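Mosquitocidal toxin (Lysinibacillus sphaericus, PDB 2VSE) kills mosquito larvae, probably by ADP-ribosylating target proteins through an enzymatic domain that is accompanied by four ricin-B-like lectin domains. Local coordinates at residues Ile557-Tyr562 / Thr597-Asp602; His616-Trp621 / Asp637-Ile642; Phe651-Tyr656 / Gln686-Arg691. All coordinates share one frame; numbering follows the deposited sequence.

Contact 1 (Ile557-Tyr562 / Thr597-Asp602); sequences IQDGIY and TVTYND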
loop_
_atom_site.group_PDB
_atom_site.type_symbol
_atom_site.label_atom_id
_atom_site.label_comp_id
_atom_site.label_asym_id
_atom_site.label_seq_id
_atom_site.Cartn_x
_atom_site.Cartn_y
_atom_site.Cartn_z
ATOM N N ILE A 557 -10.817 6.143 -9.602
ATOM C CA ILE A 557 -12.112 5.486 -9.451
ATOM C C ILE A 557 -12.483 4.739 -10.712
ATOM O O ILE A 557 -11.999 5.059 -11.789
ATOM C CB ILE A 557 -13.256 6.482 -9.073
ATOM C CG1 ILE A 557 -13.518 7.519 -10.163
ATOM C CG2 ILE A 557 -12.950 7.175 -7.761
ATOM C CD1 ILE A 557 -14.877 8.223 -9.994
ATOM N N GLN A 558 -13.348 3.745 -10.584
ATOM C CA GLN A 558 -13.723 2.976 -11.746
ATOM C C GLN A 558 -14.943 3.568 -12.477
ATOM O O GLN A 558 -15.785 4.241 -11.874
ATOM C CB GLN A 558 -13.867 1.493 -11.396
ATOM C CG GLN A 558 -15.170 1.069 -10.829
ATOM C CD GLN A 558 -15.146 -0.376 -10.370
ATOM O OE1 GLN A 558 -14.699 -0.677 -9.260
ATOM N NE2 GLN A 558 -15.637 -1.280 -11.220
ATOM N N ASP A 559 -14.989 3.352 -13.791
ATOM C CA ASP A 559 -16.113 3.768 -14.617
ATOM C C ASP A 559 -17.395 3.118 -14.094
ATOM O O ASP A 559 -17.379 1.974 -13.625
ATOM C CB ASP A 559 -15.900 3.352 -16.079
ATOM C CG ASP A 559 -14.750 4.108 -16.776
ATOM O OD1 ASP A 559 -14.077 4.971 -16.179
ATOM O OD2 ASP A 559 -14.513 3.826 -17.963
ATOM N N GLY A 560 -18.499 3.853 -14.170
ATOM C CA GLY A 560 -19.775 3.347 -13.720
ATOM C C GLY A 560 -20.794 4.454 -13.563
ATOM O O GLY A 560 -20.548 5.606 -13.952
ATOM N N ILE A 561 -21.948 4.091 -13.006
ATOM C CA ILE A 561 -23.009 5.046 -12.740
ATOM C C ILE A 561 -22.962 5.431 -11.269
ATOM O O ILE A 561 -22.889 4.567 -10.385
ATOM C CB ILE A 561 -24.394 4.502 -13.139
ATOM C CG1 ILE A 561 -24.386 4.084 -14.612
ATOM C CG2 ILE A 561 -25.477 5.545 -12.863
ATOM C CD1 ILE A 561 -25.650 3.389 -15.071
ATOM N N TYR A 562 -22.998 6.736 -11.025
ATOM C CA TYR A 562 -22.705 7.285 -9.721
ATOM C C TYR A 562 -23.715 8.335 -9.329
ATOM O O TYR A 562 -24.347 8.956 -10.183
ATOM C CB TYR A 562 -21.335 7.966 -9.748
ATOM C CG TYR A 562 -20.130 7.048 -9.743
ATOM C CD1 TYR A 562 -19.532 6.679 -8.542
ATOM C CD2 TYR A 562 -19.569 6.578 -10.933
ATOM C CE1 TYR A 562 -18.419 5.860 -8.519
ATOM C CE2 TYR A 562 -18.443 5.753 -10.918
ATOM C CZ TYR A 562 -17.874 5.402 -9.699
ATOM O OH TYR A 562 -16.762 4.578 -9.626
ATOM N N THR A 597 -23.163 8.884 -15.455
ATOM C CA THR A 597 -22.127 7.956 -15.913
ATOM C C THR A 597 -20.771 8.664 -15.853
ATOM O O THR A 597 -20.596 9.739 -16.426
ATOM C CB THR A 597 -22.368 7.447 -17.351
ATOM O OG1 THR A 597 -22.304 8.548 -18.257
ATOM C CG2 THR A 597 -23.713 6.768 -17.488
ATOM N N VAL A 598 -19.825 8.062 -15.139
ATOM C CA VAL A 598 -18.491 8.631 -14.959
ATOM C C VAL A 598 -17.501 7.790 -15.779
ATOM O O VAL A 598 -17.411 6.573 -15.592
ATOM C CB VAL A 598 -18.124 8.661 -13.461
ATOM C CG1 VAL A 598 -16.702 9.118 -13.243
ATOM C CG2 VAL A 598 -19.113 9.565 -12.673
ATOM N N THR A 599 -16.777 8.430 -16.697
ATOM C CA THR A 599 -15.914 7.697 -17.629
ATOM C C THR A 599 -14.522 8.312 -17.773
ATOM O O THR A 599 -14.379 9.509 -18.044
ATOM C CB THR A 599 -16.565 7.544 -19.035
ATOM O OG1 THR A 599 -17.915 7.082 -18.899
ATOM C CG2 THR A 599 -15.796 6.546 -19.889
ATOM N N TYR A 600 -13.500 7.480 -17.600
ATOM C CA TYR A 600 -12.127 7.937 -17.697
ATOM C C TYR A 600 -11.719 8.139 -19.144
ATOM O O TYR A 600 -12.064 7.340 -20.011
ATOM C CB TYR A 600 -11.179 6.932 -17.050
ATOM C CG TYR A 600 -9.745 7.402 -16.949
ATOM C CD1 TYR A 600 -9.403 8.508 -16.164
ATOM C CD2 TYR A 600 -8.727 6.731 -17.619
ATOM C CE1 TYR A 600 -8.083 8.937 -16.061
ATOM C CE2 TYR A 600 -7.402 7.142 -17.516
ATOM C CZ TYR A 600 -7.091 8.243 -16.737
ATOM O OH TYR A 600 -5.785 8.653 -16.643
ATOM N N ASN A 601 -10.979 9.214 -19.388
ATOM C CA ASN A 601 -10.382 9.475 -20.701
ATOM C C ASN A 601 -8.854 9.397 -20.635
ATOM O O ASN A 601 -8.221 10.138 -19.884
ATOM C CB ASN A 601 -10.838 10.846 -21.226
ATOM C CG ASN A 601 -10.380 11.125 -22.653
ATOM O OD1 ASN A 601 -9.418 10.539 -23.143
ATOM N ND2 ASN A 601 -11.068 12.042 -23.320
ATOM N N ASP A 602 -8.283 8.483 -21.416
ATOM C CA ASP A 602 -6.821 8.298 -21.561
ATOM C C ASP A 602 -6.005 9.551 -21.866
ATOM O O ASP A 602 -4.962 9.788 -21.248
ATOM C CB ASP A 602 -6.519 7.288 -22.683
ATOM C CG ASP A 602 -6.497 5.859 -22.193
ATOM O OD1 ASP A 602 -6.751 5.626 -20.989
ATOM O OD2 ASP A 602 -6.228 4.965 -23.013
HETATM O O HOH W 1 -12.611 4.863 -19.794
#
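Val598 lies against the CD2 side of the Tyr562 ring, its CG2 methyl 3.5 Å from Tyr562 CD2 and its CB nearly as near. The two side chains cross at about a right angle. With CG1 anti to the backbone N (chi1 175°), Val598 turns CG2 to the tyrosine and leaves CG1 for Ile557, whose CD1 packs on it at 3.8 Å. One buried valine is thus shared between a strand residue and the loop leading into that strand. Alongside these apolar contacts the backbones pair antiparallel: Val598 N gives a nearly straight bond to Gly560 O (2.8 Å), answered by a longer one from Gly560 N to Val598 O (3.3 Å). This is the pairing of the first strand of a beta-trefoil domain, of the ricin-B-like kind, with strand 596-601; the other edge of strand 560-566 is taken by strand 688-692, the last of the domain. On the sheet face away from Val598, Ile561 CG1 touches Thr597 CG2. Just ahead of the strand, the Asp559 carboxylate prolongs the ladder in place of a backbone carbonyl. Asp559 OD1 accepts Tyr600 N at 2.9 Å, the N-H arriving from above the carboxylate plane, while OD2 lies beside Thr599 CG2 and takes a bond from a water that also donates to Tyr600 O. Both carboxylate oxygens are therefore linked to the backbone of Tyr600, one directly, the other through one water. Tyr607 OH bonds to Ile557 O in the loop before the strand.

Contact 2 (His616-Trp621 / Asp637-Ile642); sequences HLSLAW and DDQYWI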
loop_
_atom_site.group_PDB
_atom_site.type_symbol
_atom_site.label_atom_id
_atom_site.label_comp_id
_atom_site.label_asym_id
_atom_site.label_seq_id
_atom_site.Cartn_x
_atom_site.Cartn_y
_atom_site.Cartn_z
ATOM N N HIS A 616 -26.472 13.637 -23.401
ATOM C CA HIS A 616 -25.800 14.691 -24.157
ATOM C C HIS A 616 -25.303 15.858 -23.295
ATOM O O HIS A 616 -24.591 16.733 -23.784
ATOM C CB HIS A 616 -26.709 15.198 -25.286
ATOM C CG HIS A 616 -28.042 15.692 -24.817
ATOM N ND1 HIS A 616 -28.928 14.899 -24.117
ATOM C CD2 HIS A 616 -28.642 16.898 -24.952
ATOM C CE1 HIS A 616 -30.016 15.596 -23.838
ATOM N NE2 HIS A 616 -29.869 16.811 -24.335
ATOM N N LEU A 617 -25.672 15.873 -22.017
ATOM C CA LEU A 617 -25.208 16.913 -21.097
ATOM C C LEU A 617 -24.217 16.369 -20.055
ATOM O O LEU A 617 -24.467 15.339 -19.420
ATOM C CB LEU A 617 -26.393 17.598 -20.413
ATOM C CG LEU A 617 -27.565 18.039 -21.300
ATOM C CD1 LEU A 617 -28.712 18.547 -20.438
ATOM C CD2 LEU A 617 -27.160 19.085 -22.352
ATOM N N SER A 618 -23.090 17.060 -19.897
ATOM C CA SER A 618 -22.088 16.648 -18.923
ATOM C C SER A 618 -21.818 17.754 -17.904
ATOM O O SER A 618 -21.875 18.939 -18.242
ATOM C CB SER A 618 -20.798 16.185 -19.626
ATOM O OG SER A 618 -20.151 17.234 -20.319
ATOM N N LEU A 619 -21.557 17.368 -16.657
ATOM C CA LEU A 619 -21.252 18.341 -15.612
ATOM C C LEU A 619 -20.051 19.194 -16.012
ATOM O O LEU A 619 -18.949 18.675 -16.218
ATOM C CB LEU A 619 -20.999 17.639 -14.285
ATOM C CG LEU A 619 -21.070 18.469 -13.010
ATOM C CD1 LEU A 619 -21.589 17.582 -11.887
ATOM C CD2 LEU A 619 -19.715 19.061 -12.669
ATOM N N ALA A 620 -20.279 20.502 -16.117
ATOM C CA ALA A 620 -19.283 21.421 -16.661
ATOM C C ALA A 620 -19.170 22.731 -15.883
ATOM O O ALA A 620 -20.135 23.169 -15.242
ATOM C CB ALA A 620 -19.587 21.712 -18.128
ATOM N N TRP A 621 -17.982 23.337 -15.944
ATOM C CA TRP A 621 -17.751 24.666 -15.390
ATOM C C TRP A 621 -17.826 25.691 -16.516
ATOM O O TRP A 621 -17.241 25.498 -17.584
ATOM C CB TRP A 621 -16.395 24.725 -14.672
ATOM C CG TRP A 621 -15.866 26.121 -14.383
ATOM C CD1 TRP A 621 -16.586 27.210 -13.970
ATOM C CD2 TRP A 621 -14.499 26.550 -14.450
ATOM N NE1 TRP A 621 -15.756 28.294 -13.802
ATOM C CE2 TRP A 621 -14.469 27.917 -14.082
ATOM C CE3 TRP A 621 -13.295 25.914 -14.790
ATOM C CZ2 TRP A 621 -13.284 28.663 -14.049
ATOM C CZ3 TRP A 621 -12.113 26.662 -14.762
ATOM C CH2 TRP A 621 -12.121 28.021 -14.392
ATOM N N ASP A 637 -12.486 20.939 -22.430
ATOM C CA ASP A 637 -11.622 20.831 -21.252
ATOM C C ASP A 637 -12.323 21.068 -19.910
ATOM O O ASP A 637 -12.070 20.343 -18.942
ATOM C CB ASP A 637 -10.409 21.755 -21.395
ATOM C CG ASP A 637 -9.358 21.202 -22.356
ATOM O OD1 ASP A 637 -9.499 20.033 -22.784
ATOM O OD2 ASP A 637 -8.388 21.934 -22.677
ATOM N N ASP A 638 -13.203 22.069 -19.856
ATOM C CA ASP A 638 -13.881 22.416 -18.606
ATOM C C ASP A 638 -14.957 21.408 -18.206
ATOM O O ASP A 638 -15.587 21.550 -17.162
ATOM C CB ASP A 638 -14.431 23.852 -18.633
ATOM C CG ASP A 638 -15.402 24.113 -19.793
ATOM O OD1 ASP A 638 -15.952 23.152 -20.386
ATOM O OD2 ASP A 638 -15.621 25.313 -20.108
ATOM N N GLN A 639 -15.144 20.384 -19.033
ATOM C CA GLN A 639 -16.078 19.300 -18.738
ATOM C C GLN A 639 -15.362 18.029 -18.256
ATOM O O GLN A 639 -15.974 16.963 -18.180
ATOM C CB GLN A 639 -16.954 19.007 -19.961
ATOM C CG GLN A 639 -17.357 20.264 -20.741
ATOM C CD GLN A 639 -18.227 19.981 -21.962
ATOM O OE1 GLN A 639 -18.632 18.786 -22.165
ATOM N NE2 GLN A 639 -18.521 21.097 -22.794
ATOM N N TYR A 640 -14.079 18.149 -17.917
ATOM C CA TYR A 640 -13.303 17.001 -17.445
ATOM C C TYR A 640 -12.796 17.189 -16.014
ATOM O O TYR A 640 -12.357 18.278 -15.633
ATOM C CB TYR A 640 -12.175 16.686 -18.431
ATOM C CG TYR A 640 -12.656 15.963 -19.675
ATOM C CD1 TYR A 640 -12.642 14.574 -19.738
ATOM C CD2 TYR A 640 -13.133 16.663 -20.782
ATOM C CE1 TYR A 640 -13.080 13.896 -20.865
ATOM C CE2 TYR A 640 -13.574 15.991 -21.920
ATOM C CZ TYR A 640 -13.544 14.605 -21.948
ATOM O OH TYR A 640 -13.978 13.910 -23.051
ATOM N N TRP A 641 -12.873 16.130 -15.218
ATOM C CA TRP A 641 -12.610 16.254 -13.790
ATOM C C TRP A 641 -11.666 15.197 -13.257
ATOM O O TRP A 641 -11.675 14.058 -13.718
ATOM C CB TRP A 641 -13.924 16.247 -13.021
ATOM C CG TRP A 641 -14.906 17.248 -13.556
ATOM C CD1 TRP A 641 -15.785 17.065 -14.580
ATOM C CD2 TRP A 641 -15.087 18.593 -13.104
ATOM N NE1 TRP A 641 -16.514 18.212 -14.789
ATOM C CE2 TRP A 641 -16.106 19.163 -13.892
ATOM C CE3 TRP A 641 -14.488 19.370 -12.105
ATOM C CZ2 TRP A 641 -16.541 20.473 -13.714
ATOM C CZ3 TRP A 641 -14.916 20.667 -11.928
ATOM C CH2 TRP A 641 -15.938 21.208 -12.726
ATOM N N ILE A 642 -10.848 15.606 -12.289
ATOM C CA ILE A 642 -9.838 14.760 -11.663
ATOM C C ILE A 642 -10.268 14.545 -10.219
ATOM O O ILE A 642 -10.228 15.485 -9.420
ATOM C CB ILE A 642 -8.456 15.438 -11.660
ATOM C CG1 ILE A 642 -8.096 15.956 -13.053
ATOM C CG2 ILE A 642 -7.403 14.475 -11.127
ATOM C CD1 ILE A 642 -7.022 17.062 -13.052
#
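Trp641 presents one indole face to Leu619 and its nitrogen edge to the same residue's carbonyl. Leu619 CD2 sits over that face toward the rim, 3.6 Å from Trp641 CZ2, and the two side chains cross at about a right angle. Trp641 NE1 donates to Leu619 O at 2.9 Å; the oxygen lies close to the indole plane, whereas seen from the acceptor the donor stands well above the carbonyl plane. The N-H bond and the methyl over the face probably limit the rotation of the ring. Its far corner, CH2, meets the CB of Trp621 at 4.0 Å, and the indole of Trp621, with CG anti to the backbone N (chi1 164°), swings away. In the beta-trefoil, strand 618-621 forms a hairpin with strand 629-632, while Trp641 belongs to strand 640-645 of the neighbouring six-stranded sheet; the chain directions stand nearly perpendicular (83°), and no strand pairing joins the two segments, which meet through side chains and isolated bonds to backbone carbonyls. Phe663, of strand 661-664, meets the Trp641 ring edge to face. The short 3-10 segment ahead of strand 640-645 adds a backbone tie, Trp621 N to Asp638 O at 3.2 Å, and that carbonyl also accepts Asn655 ND2, so two donors converge on it. Beside it the extended Gln639 chain runs past Ala620, CG to CB 3.7 Å, and brings OE1 to 2.9 Å from Ser618 OG. The amide nitrogen at its end bonds to Thr633 O, so Gln639 reaches just beyond strand 629-632 as well as strand 618-621.

Contact 3 (Phe651-Tyr656 / Gln686-Arg691); sequences FIFRNY and QKWYLR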
loop_
_atom_site.group_PDB
_atom_site.type_symbol
_atom_site.label_atom_id
_atom_site.label_comp_id
_atom_site.label_asym_id
_atom_site.label_seq_id
_atom_site.Cartn_x
_atom_site.Cartn_y
_atom_site.Cartn_z
ATOM N N PHE A 651 -14.353 12.568 -1.986
ATOM C CA PHE A 651 -13.591 13.038 -3.134
ATOM C C PHE A 651 -13.785 14.525 -3.358
ATOM O O PHE A 651 -14.812 15.107 -2.998
ATOM C CB PHE A 651 -13.996 12.298 -4.416
ATOM C CG PHE A 651 -13.456 10.902 -4.500
ATOM C CD1 PHE A 651 -12.335 10.626 -5.278
ATOM C CD2 PHE A 651 -14.052 9.866 -3.780
ATOM C CE1 PHE A 651 -11.815 9.353 -5.340
ATOM C CE2 PHE A 651 -13.544 8.577 -3.841
ATOM C CZ PHE A 651 -12.425 8.316 -4.616
ATOM N N ILE A 652 -12.771 15.118 -3.964
ATOM C CA ILE A 652 -12.785 16.474 -4.426
ATOM C C ILE A 652 -12.527 16.299 -5.928
ATOM O O ILE A 652 -11.765 15.406 -6.327
ATOM C CB ILE A 652 -11.635 17.257 -3.733
ATOM C CG1 ILE A 652 -12.187 18.361 -2.829
ATOM C CG2 ILE A 652 -10.514 17.721 -4.728
ATOM C CD1 ILE A 652 -11.166 18.839 -1.795
ATOM N N PHE A 653 -13.147 17.133 -6.755
ATOM C CA PHE A 653 -13.021 16.998 -8.201
ATOM C C PHE A 653 -12.418 18.246 -8.835
ATOM O O PHE A 653 -13.098 19.259 -8.977
ATOM C CB PHE A 653 -14.389 16.732 -8.826
ATOM C CG PHE A 653 -14.988 15.408 -8.444
ATOM C CD1 PHE A 653 -14.776 14.280 -9.231
ATOM C CD2 PHE A 653 -15.768 15.287 -7.310
ATOM C CE1 PHE A 653 -15.328 13.058 -8.880
ATOM C CE2 PHE A 653 -16.321 14.072 -6.957
ATOM C CZ PHE A 653 -16.101 12.957 -7.735
ATOM N N ARG A 654 -11.151 18.175 -9.222
ATOM C CA ARG A 654 -10.491 19.314 -9.854
ATOM C C ARG A 654 -10.847 19.370 -11.332
ATOM O O ARG A 654 -10.944 18.336 -12.000
ATOM C CB ARG A 654 -8.961 19.257 -9.695
ATOM C CG ARG A 654 -8.476 19.300 -8.256
ATOM C CD ARG A 654 -6.979 19.086 -8.197
ATOM N NE ARG A 654 -6.434 19.197 -6.842
ATOM C CZ ARG A 654 -6.078 20.341 -6.261
ATOM N NH1 ARG A 654 -6.210 21.498 -6.896
ATOM N NH2 ARG A 654 -5.585 20.331 -5.030
ATOM N N ASN A 655 -11.023 20.587 -11.840
ATOM C CA ASN A 655 -11.320 20.798 -13.242
ATOM C C ASN A 655 -10.060 20.698 -14.089
ATOM O O ASN A 655 -9.035 21.301 -13.768
ATOM C CB ASN A 655 -11.985 22.160 -13.438
ATOM C CG ASN A 655 -12.547 22.342 -14.836
ATOM O OD1 ASN A 655 -11.837 22.753 -15.759
ATOM N ND2 ASN A 655 -13.834 22.041 -14.999
ATOM N N TYR A 656 -10.153 19.948 -15.182
ATOM C CA TYR A 656 -9.048 19.789 -16.110
ATOM C C TYR A 656 -8.453 21.119 -16.600
ATOM O O TYR A 656 -7.226 21.257 -16.663
ATOM C CB TYR A 656 -9.472 18.900 -17.290
ATOM C CG TYR A 656 -8.339 18.530 -18.234
ATOM C CD1 TYR A 656 -7.200 17.879 -17.769
ATOM C CD2 TYR A 656 -8.417 18.819 -19.590
ATOM C CE1 TYR A 656 -6.159 17.542 -18.625
ATOM C CE2 TYR A 656 -7.381 18.482 -20.461
ATOM C CZ TYR A 656 -6.255 17.843 -19.970
ATOM O OH TYR A 656 -5.222 17.512 -20.825
ATOM N N GLN A 686 -16.863 21.270 -0.278
ATOM C CA GLN A 686 -16.244 21.025 -1.577
ATOM C C GLN A 686 -16.056 19.530 -1.821
ATOM O O GLN A 686 -15.494 19.114 -2.838
ATOM C CB GLN A 686 -14.898 21.732 -1.640
ATOM C CG GLN A 686 -14.986 23.237 -1.496
ATOM C CD GLN A 686 -13.697 23.919 -1.844
ATOM O OE1 GLN A 686 -12.631 23.525 -1.377
ATOM N NE2 GLN A 686 -13.776 24.943 -2.675
ATOM N N LYS A 687 -16.552 18.722 -0.891
ATOM C CA LYS A 687 -16.244 17.306 -0.882
ATOM C C LYS A 687 -17.505 16.471 -1.055
ATOM O O LYS A 687 -18.589 16.847 -0.594
ATOM C CB LYS A 687 -15.481 16.947 0.397
ATOM C CG LYS A 687 -14.104 17.615 0.499
ATOM C CD LYS A 687 -13.639 17.793 1.932
ATOM C CE LYS A 687 -13.561 16.467 2.683
ATOM N NZ LYS A 687 -13.265 16.660 4.129
ATOM N N TRP A 688 -17.353 15.341 -1.735
ATOM C CA TRP A 688 -18.476 14.488 -2.078
ATOM C C TRP A 688 -18.154 13.039 -1.780
ATOM O O TRP A 688 -17.026 12.589 -1.996
ATOM C CB TRP A 688 -18.825 14.613 -3.566
ATOM C CG TRP A 688 -19.090 16.027 -4.061
ATOM C CD1 TRP A 688 -18.158 16.976 -4.369
ATOM C CD2 TRP A 688 -20.361 16.613 -4.347
ATOM N NE1 TRP A 688 -18.768 18.119 -4.808
ATOM C CE2 TRP A 688 -20.122 17.925 -4.803
ATOM C CE3 TRP A 688 -21.684 16.163 -4.242
ATOM C CZ2 TRP A 688 -21.161 18.798 -5.153
ATOM C CZ3 TRP A 688 -22.715 17.031 -4.599
ATOM C CH2 TRP A 688 -22.443 18.331 -5.045
ATOM N N TYR A 689 -19.145 12.321 -1.268
ATOM C CA TYR A 689 -19.071 10.873 -1.183
ATOM C C TYR A 689 -19.730 10.299 -2.444
ATOM O O TYR A 689 -20.776 10.806 -2.902
ATOM C CB TYR A 689 -19.778 10.355 0.072
ATOM C CG TYR A 689 -19.048 10.606 1.374
ATOM C CD1 TYR A 689 -17.820 10.008 1.624
ATOM C CD2 TYR A 689 -19.611 11.397 2.389
ATOM C CE1 TYR A 689 -17.144 10.216 2.810
ATOM C CE2 TYR A 689 -18.942 11.600 3.588
ATOM C CZ TYR A 689 -17.705 11.002 3.779
ATOM O OH TYR A 689 -16.998 11.162 4.950
ATOM N N LEU A 690 -19.125 9.247 -2.995
ATOM C CA LEU A 690 -19.608 8.637 -4.230
ATOM C C LEU A 690 -20.460 7.409 -3.955
ATOM O O LEU A 690 -20.026 6.498 -3.276
ATOM C CB LEU A 690 -18.431 8.252 -5.153
ATOM C CG LEU A 690 -17.534 9.380 -5.681
ATOM C CD1 LEU A 690 -16.348 8.842 -6.477
ATOM C CD2 LEU A 690 -18.333 10.314 -6.541
ATOM N N ARG A 691 -21.683 7.399 -4.466
ATOM C CA ARG A 691 -22.468 6.170 -4.488
ATOM C C ARG A 691 -22.319 5.596 -5.865
ATOM O O ARG A 691 -22.782 6.164 -6.863
ATOM C CB ARG A 691 -23.937 6.376 -4.146
ATOM C CG ARG A 691 -24.776 5.107 -4.286
ATOM C CD ARG A 691 -25.958 5.055 -3.290
ATOM N NE ARG A 691 -26.672 6.326 -3.222
ATOM C CZ ARG A 691 -26.905 7.029 -2.114
ATOM N NH1 ARG A 691 -26.534 6.588 -0.930
ATOM N NH2 ARG A 691 -27.553 8.172 -2.202
HETATM O O HOH W 2 -15.369 18.881 -5.504
#
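Leu690 divides its two methyls between two phenylalanines. CD1 rests over one face of Phe651, 4.0 Å from the ring centroid, as a CH-pi contact, while CD2 meets the edge of Phe653 in the ring plane, 3.7 Å from CZ. Phe653 in turn points an edge at the five-membered ring of Trp688, an offset edge-to-face pair with planes at 67°. Next to these rings a single antiparallel bridge pins the backbones: Phe651 N donates to Trp688 O (2.7 Å) and Trp688 N to Phe651 O (2.8 Å). Beyond the bridge the strands diverge, and a water spans the gap, accepting from Phe653 N and donating to Gln686 O. Ile652 CG1 packs on Lys687 CG at 3.9 Å, and the lysine leads on to a salt bridge with Asp648. Farther out, Trp688 NE1 is bonded to Phe663 O, which fixes the indole, and Pro643 backs both phenylalanines. The six-stranded sheet is closed here into the barrel of the beta-trefoil, its two outermost strands meeting through one bridge; the seam thus combines buried apolar ring and methyl packing with two backbone bonds, while the water links Phe653 N to Gln686 O where the strands part.

The three contacts belong to one beta-trefoil domain and follow one another in series along the chain, with centres 12 to 13 Å apart. All reach the same six-stranded sheet: contact 1 joins strand 560-566 to its inner neighbour, contact 3 brings the two outermost strands together, and contact 2 ties a separate hairpin to strand 640-645. Contacts 1 and 3 share a core, Ile557 CG2 lying 3.4 Å from Phe651 CZ and Ile557 CD1 3.9 Å from Leu690 CD1. Contacts 2 and 3 are linked through neighbouring strands, with a probable hydrogen bond from Ile642 N to Arg654 O (2.7 Å). Between contacts 1 and 2, Asn601 ND2 approaches Tyr640 OH at 3.5 Å.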